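Local structure of thermostable carboxypeptidase 1 (Pyrococcus furiosus, 1KA2) at residues E205-N216 and T253-I264. The protein removes amino acids one at a time from the C-terminus of peptides with broad specificity, as a cobalt-dependent metallocarboxypeptidase that works as a homodimer. Residues are numbered along the deposited sequence; the frame is centred on the assembly and turned at random.
Sequences EKYEREWMERVN and TRYEGYDFRRTI
The hydroxyl of Y207 is held by a backbone N-H of the loop 253-260 and by a water. G257 N donates to Y207 OH at 3.2 Å, and the water, lying in the ring plane, sits 2.6 Å from Y207 OH. The same water is hydrogen-bonded to E256 OE1 and D259 O. The contact belongs to the M32 carboxypeptidase fold. It packs the start of helix 209-223 against the turn that leads into helix 261-278, which carries the HEXXH motif. A single beta bridge pairs K206 with Y258, and Y207 N donates to G257 O at 2.9 Å. Y207 is therefore tied at its backbone and at its hydroxyl. G257 CA makes a CH-pi contact over one face of the Y207 ring, 3.9 Å from the centroid, while M212 CG lies over the centre of the opposite face. G257 has a phi of 103°, where a side-chain carbon would press on the carbonyl O of the residue before. The M212 chain bends at chi2 (-46°) and again at chi3, which brings CE among F260, T263 and I264. Its sulfur makes an oblique Met-aromatic contact with the F260 ring. L323 of helix 313-326 touches F260 and I264 as well. R209 CG and NE both lie near Y255 CD1; the guanidinium and ring planes lie 19° apart, but the approach is oblique. At the far end the amide of N216 bridges two hydroxyls. N216 ND2 donates weakly to Y255 OH, and more firmly to T263 OG1, 2.9 Å from ND2 and in the amide plane. T263 OG1 in turn donates a hydrogen bond to R254 O, 3.0 Å from OG1.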
loop_
_atom_site.group_PDB
_atom_site.type_symbol
_atom_site.label_atom_id
_atom_site.label_comp_id
_atom_site.label_asym_id
_atom_site.label_seq_id
_atom_site.Cartn_x
_atom_site.Cartn_y
_atom_site.Cartn_z
ATOM N N GLU A 205 -32.080 -4.682 -14.592
ATOM C CA GLU A 205 -32.236 -3.457 -13.836
ATOM C C GLU A 205 -30.882 -2.788 -13.569
ATOM O O GLU A 205 -29.979 -3.392 -12.992
ATOM C CB GLU A 205 -32.964 -3.747 -12.522
ATOM C CG GLU A 205 -34.381 -4.329 -12.686
ATOM C CD GLU A 205 -35.345 -3.405 -13.435
ATOM O OE1 GLU A 205 -34.994 -2.238 -13.695
ATOM O OE2 GLU A 205 -36.471 -3.849 -13.763
ATOM N N LYS A 206 -30.750 -1.544 -14.016
ATOM C CA LYS A 206 -29.531 -0.770 -13.820
ATOM C C LYS A 206 -29.572 -0.042 -12.480
ATOM O O LYS A 206 -30.641 0.211 -11.939
ATOM C CB LYS A 206 -29.375 0.270 -14.927
ATOM C CG LYS A 206 -29.063 -0.286 -16.301
ATOM C CD LYS A 206 -28.823 0.848 -17.295
ATOM C CE LYS A 206 -28.394 0.326 -18.667
ATOM N NZ LYS A 206 -29.363 -0.651 -19.246
ATOM N N TYR A 207 -28.401 0.289 -11.948
ATOM C CA TYR A 207 -28.319 1.013 -10.684
ATOM C C TYR A 207 -27.109 1.932 -10.699
ATOM O O TYR A 207 -26.175 1.724 -11.472
ATOM C CB TYR A 207 -28.212 0.038 -9.507
ATOM C CG TYR A 207 -26.944 -0.791 -9.482
ATOM C CD1 TYR A 207 -25.735 -0.244 -9.060
ATOM C CD2 TYR A 207 -26.954 -2.120 -9.904
ATOM C CE1 TYR A 207 -24.564 -1.005 -9.062
ATOM C CE2 TYR A 207 -25.798 -2.882 -9.913
ATOM C CZ TYR A 207 -24.604 -2.322 -9.495
ATOM O OH TYR A 207 -23.450 -3.071 -9.545
ATOM N N GLU A 208 -27.135 2.964 -9.859
ATOM C CA GLU A 208 -26.007 3.883 -9.766
ATOM C C GLU A 208 -25.109 3.370 -8.637
ATOM O O GLU A 208 -25.600 2.961 -7.585
ATOM C CB GLU A 208 -26.498 5.305 -9.475
ATOM C CG GLU A 208 -27.401 5.862 -10.570
ATOM C CD GLU A 208 -27.622 7.355 -10.447
ATOM O OE1 GLU A 208 -28.109 7.806 -9.385
ATOM O OE2 GLU A 208 -27.309 8.077 -11.421
ATOM N N ARG A 209 -23.798 3.376 -8.863
ATOM C CA ARG A 209 -22.851 2.876 -7.872
ATOM C C ARG A 209 -23.218 3.107 -6.405
ATOM O O ARG A 209 -23.342 2.157 -5.636
ATOM C CB ARG A 209 -21.459 3.453 -8.133
ATOM C CG ARG A 209 -20.405 2.933 -7.168
ATOM C CD ARG A 209 -18.999 3.237 -7.649
ATOM N NE ARG A 209 -18.031 3.110 -6.563
ATOM C CZ ARG A 209 -16.716 3.247 -6.704
ATOM N NH1 ARG A 209 -16.196 3.514 -7.898
ATOM N NH2 ARG A 209 -15.920 3.127 -5.649
ATOM N N GLU A 210 -23.400 4.362 -6.020
ATOM C CA GLU A 210 -23.716 4.681 -4.634
ATOM C C GLU A 210 -24.884 3.906 -4.037
ATOM O O GLU A 210 -24.892 3.640 -2.840
ATOM C CB GLU A 210 -23.955 6.185 -4.474
ATOM C CG GLU A 210 -22.702 7.028 -4.682
ATOM C CD GLU A 210 -22.863 8.457 -4.179
ATOM O OE1 GLU A 210 -23.184 8.630 -2.985
ATOM O OE2 GLU A 210 -22.664 9.407 -4.971
ATOM N N TRP A 211 -25.867 3.544 -4.856
ATOM C CA TRP A 211 -27.014 2.793 -4.350
ATOM C C TRP A 211 -26.591 1.448 -3.763
ATOM O O TRP A 211 -26.952 1.119 -2.636
ATOM C CB TRP A 211 -28.042 2.527 -5.456
ATOM C CG TRP A 211 -28.722 3.738 -6.019
ATOM C CD1 TRP A 211 -28.663 5.017 -5.543
ATOM C CD2 TRP A 211 -29.583 3.773 -7.166
ATOM N NE1 TRP A 211 -29.431 5.846 -6.324
ATOM C CE2 TRP A 211 -30.008 5.111 -7.326
ATOM C CE3 TRP A 211 -30.039 2.804 -8.072
ATOM C CZ2 TRP A 211 -30.865 5.507 -8.359
ATOM C CZ3 TRP A 211 -30.893 3.197 -9.099
ATOM C CH2 TRP A 211 -31.295 4.537 -9.233
ATOM N N MET A 212 -25.831 0.675 -4.539
ATOM C CA MET A 212 -25.389 -0.638 -4.096
ATOM C C MET A 212 -24.300 -0.595 -3.047
ATOM O O MET A 212 -24.191 -1.516 -2.235
ATOM C CB MET A 212 -24.926 -1.486 -5.285
ATOM C CG MET A 212 -26.079 -1.985 -6.137
ATOM S SD MET A 212 -27.398 -2.639 -5.093
ATOM C CE MET A 212 -26.642 -4.140 -4.514
ATOM N N GLU A 213 -23.488 0.459 -3.046
ATOM C CA GLU A 213 -22.446 0.521 -2.035
ATOM C C GLU A 213 -23.095 0.758 -0.672
ATOM O O GLU A 213 -22.529 0.409 0.364
ATOM C CB GLU A 213 -21.363 1.575 -2.381
ATOM C CG GLU A 213 -21.748 3.032 -2.384
ATOM C CD GLU A 213 -20.623 3.907 -2.931
ATOM O OE1 GLU A 213 -20.687 5.144 -2.793
ATOM O OE2 GLU A 213 -19.671 3.357 -3.513
ATOM N N ARG A 214 -24.304 1.315 -0.679
ATOM C CA ARG A 214 -25.040 1.534 0.561
ATOM C C ARG A 214 -25.566 0.169 1.026
ATOM O O ARG A 214 -25.587 -0.131 2.221
ATOM C CB ARG A 214 -26.218 2.501 0.344
ATOM C CG ARG A 214 -25.830 3.981 0.247
ATOM C CD ARG A 214 -27.033 4.900 0.501
ATOM N NE ARG A 214 -27.788 5.243 -0.703
ATOM C CZ ARG A 214 -27.390 6.139 -1.603
ATOM N NH1 ARG A 214 -26.244 6.783 -1.437
ATOM N NH2 ARG A 214 -28.140 6.398 -2.664
ATOM N N VAL A 215 -25.987 -0.658 0.072
ATOM C CA VAL A 215 -26.497 -1.986 0.397
ATOM C C VAL A 215 -25.356 -2.889 0.870
ATOM O O VAL A 215 -25.474 -3.549 1.904
ATOM C CB VAL A 215 -27.215 -2.623 -0.823
ATOM C CG1 VAL A 215 -27.494 -4.085 -0.563
ATOM C CG2 VAL A 215 -28.542 -1.902 -1.079
ATOM N N ASN A 216 -24.253 -2.926 0.122
ATOM C CA ASN A 216 -23.117 -3.751 0.533
ATOM C C ASN A 216 -22.625 -3.341 1.927
ATOM O O ASN A 216 -22.393 -4.198 2.779
ATOM C CB ASN A 216 -21.953 -3.657 -0.473
ATOM C CG ASN A 216 -22.208 -4.459 -1.750
ATOM O OD1 ASN A 216 -22.953 -5.444 -1.736
ATOM N ND2 ASN A 216 -21.579 -4.047 -2.854
ATOM N N THR A 253 -14.836 -5.396 -4.145
ATOM C CA THR A 253 -15.933 -5.907 -4.943
ATOM C C THR A 253 -15.905 -5.009 -6.145
ATOM O O THR A 253 -14.973 -4.221 -6.313
ATOM C CB THR A 253 -17.294 -5.756 -4.243
ATOM O OG1 THR A 253 -18.309 -6.391 -5.039
ATOM C CG2 THR A 253 -17.653 -4.281 -4.064
ATOM N N ARG A 254 -16.905 -5.127 -6.995
ATOM C CA ARG A 254 -16.968 -4.252 -8.142
ATOM C C ARG A 254 -18.427 -3.975 -8.371
ATOM O O ARG A 254 -19.284 -4.751 -7.950
ATOM C CB ARG A 254 -16.348 -4.886 -9.387
ATOM C CG ARG A 254 -17.082 -6.077 -9.926
ATOM C CD ARG A 254 -16.489 -6.474 -11.256
ATOM N NE ARG A 254 -16.896 -7.821 -11.632
ATOM C CZ ARG A 254 -16.059 -8.756 -12.067
ATOM N NH1 ARG A 254 -14.764 -8.491 -12.180
ATOM N NH2 ARG A 254 -16.521 -9.961 -12.391
ATOM N N TYR A 255 -18.701 -2.855 -9.021
ATOM C CA TYR A 255 -20.054 -2.459 -9.317
ATOM C C TYR A 255 -20.230 -2.383 -10.828
ATOM O O TYR A 255 -19.898 -1.379 -11.438
ATOM C CB TYR A 255 -20.340 -1.107 -8.660
ATOM C CG TYR A 255 -20.210 -1.139 -7.145
ATOM C CD1 TYR A 255 -19.053 -0.690 -6.508
ATOM C CD2 TYR A 255 -21.236 -1.645 -6.350
ATOM C CE1 TYR A 255 -18.925 -0.741 -5.113
ATOM C CE2 TYR A 255 -21.116 -1.702 -4.958
ATOM C CZ TYR A 255 -19.960 -1.249 -4.348
ATOM O OH TYR A 255 -19.851 -1.299 -2.973
ATOM N N GLU A 256 -20.724 -3.471 -11.421
ATOM C CA GLU A 256 -20.954 -3.554 -12.864
ATOM C C GLU A 256 -21.910 -2.473 -13.345
ATOM O O GLU A 256 -21.838 -2.043 -14.493
ATOM C CB GLU A 256 -21.557 -4.912 -13.256
ATOM C CG GLU A 256 -20.640 -6.120 -13.138
ATOM C CD GLU A 256 -20.571 -6.655 -11.733
ATOM O OE1 GLU A 256 -21.299 -6.127 -10.866
ATOM O OE2 GLU A 256 -19.796 -7.602 -11.496
ATOM N N GLY A 257 -22.823 -2.059 -12.475
ATOM C CA GLY A 257 -23.787 -1.042 -12.844
ATOM C C GLY A 257 -25.151 -1.643 -13.138
ATOM O O GLY A 257 -26.132 -0.919 -13.311
ATOM N N TYR A 258 -25.214 -2.971 -13.207
ATOM C CA TYR A 258 -26.472 -3.676 -13.462
ATOM C C TYR A 258 -26.352 -5.090 -12.884
ATOM O O TYR A 258 -25.253 -5.522 -12.548
ATOM C CB TYR A 258 -26.757 -3.723 -14.971
ATOM C CG TYR A 258 -25.770 -4.556 -15.768
ATOM C CD1 TYR A 258 -26.021 -5.900 -16.037
ATOM C CD2 TYR A 258 -24.571 -4.007 -16.228
ATOM C CE1 TYR A 258 -25.099 -6.681 -16.748
ATOM C CE2 TYR A 258 -23.643 -4.776 -16.932
ATOM C CZ TYR A 258 -23.913 -6.114 -17.190
ATOM O OH TYR A 258 -22.997 -6.887 -17.889
ATOM N N ASP A 259 -27.475 -5.796 -12.758
ATOM C CA ASP A 259 -27.483 -7.158 -12.210
ATOM C C ASP A 259 -26.909 -7.086 -10.792
ATOM O O ASP A 259 -25.891 -7.704 -10.504
ATOM C CB ASP A 259 -26.614 -8.073 -13.078
ATOM C CG ASP A 259 -26.986 -9.538 -12.948
ATOM O OD1 ASP A 259 -27.690 -9.900 -11.989
ATOM O OD2 ASP A 259 -26.568 -10.336 -13.806
ATOM N N PHE A 260 -27.578 -6.347 -9.910
ATOM C CA PHE A 260 -27.093 -6.146 -8.543
ATOM C C PHE A 260 -26.734 -7.371 -7.711
ATOM O O PHE A 260 -26.048 -7.246 -6.690
ATOM C CB PHE A 260 -28.060 -5.234 -7.760
ATOM C CG PHE A 260 -29.263 -5.935 -7.171
ATOM C CD1 PHE A 260 -29.162 -6.652 -5.979
ATOM C CD2 PHE A 260 -30.516 -5.807 -7.765
ATOM C CE1 PHE A 260 -30.288 -7.221 -5.388
ATOM C CE2 PHE A 260 -31.652 -6.376 -7.178
ATOM C CZ PHE A 260 -31.535 -7.083 -5.987
ATOM N N ARG A 261 -27.174 -8.549 -8.142
ATOM C CA ARG A 261 -26.869 -9.779 -7.419
ATOM C C ARG A 261 -25.353 -9.981 -7.369
ATOM O O ARG A 261 -24.805 -10.461 -6.377
ATOM C CB ARG A 261 -27.515 -10.977 -8.134
ATOM C CG ARG A 261 -26.892 -11.261 -9.504
ATOM C CD ARG A 261 -27.735 -12.176 -10.377
ATOM N NE ARG A 261 -28.132 -13.393 -9.681
ATOM C CZ ARG A 261 -27.855 -14.623 -10.107
ATOM N NH1 ARG A 261 -27.170 -14.798 -11.236
ATOM N NH2 ARG A 261 -28.272 -15.674 -9.403
ATOM N N ARG A 262 -24.685 -9.613 -8.454
ATOM C CA ARG A 262 -23.243 -9.784 -8.570
ATOM C C ARG A 262 -22.410 -9.146 -7.463
ATOM O O ARG A 262 -21.637 -9.818 -6.788
ATOM C CB ARG A 262 -22.752 -9.236 -9.910
ATOM C CG ARG A 262 -23.251 -9.960 -11.133
ATOM C CD ARG A 262 -22.911 -9.127 -12.362
ATOM N NE ARG A 262 -23.456 -9.689 -13.594
ATOM C CZ ARG A 262 -22.947 -10.741 -14.221
ATOM N NH1 ARG A 262 -21.872 -11.344 -13.726
ATOM N NH2 ARG A 262 -23.514 -11.183 -15.338
ATOM N N THR A 263 -22.558 -7.840 -7.293
ATOM C CA THR A 263 -21.779 -7.149 -6.290
ATOM C C THR A 263 -22.120 -7.630 -4.891
ATOM O O THR A 263 -21.243 -7.730 -4.036
ATOM C CB THR A 263 -21.964 -5.612 -6.394
ATOM O OG1 THR A 263 -21.040 -4.973 -5.508
ATOM C CG2 THR A 263 -23.394 -5.198 -6.032
ATOM N N ILE A 264 -23.386 -7.955 -4.659
ATOM C CA ILE A 264 -23.801 -8.428 -3.340
ATOM C C ILE A 264 -23.174 -9.768 -2.964
ATOM O O ILE A 264 -22.468 -9.867 -1.962
ATOM C CB ILE A 264 -25.346 -8.581 -3.232
ATOM C CG1 ILE A 264 -26.016 -7.203 -3.192
ATOM C CG2 ILE A 264 -25.704 -9.406 -1.983
ATOM C CD1 ILE A 264 -27.527 -7.253 -2.983
HETATM O O HOH W 1 -23.665 -5.617 -9.780
#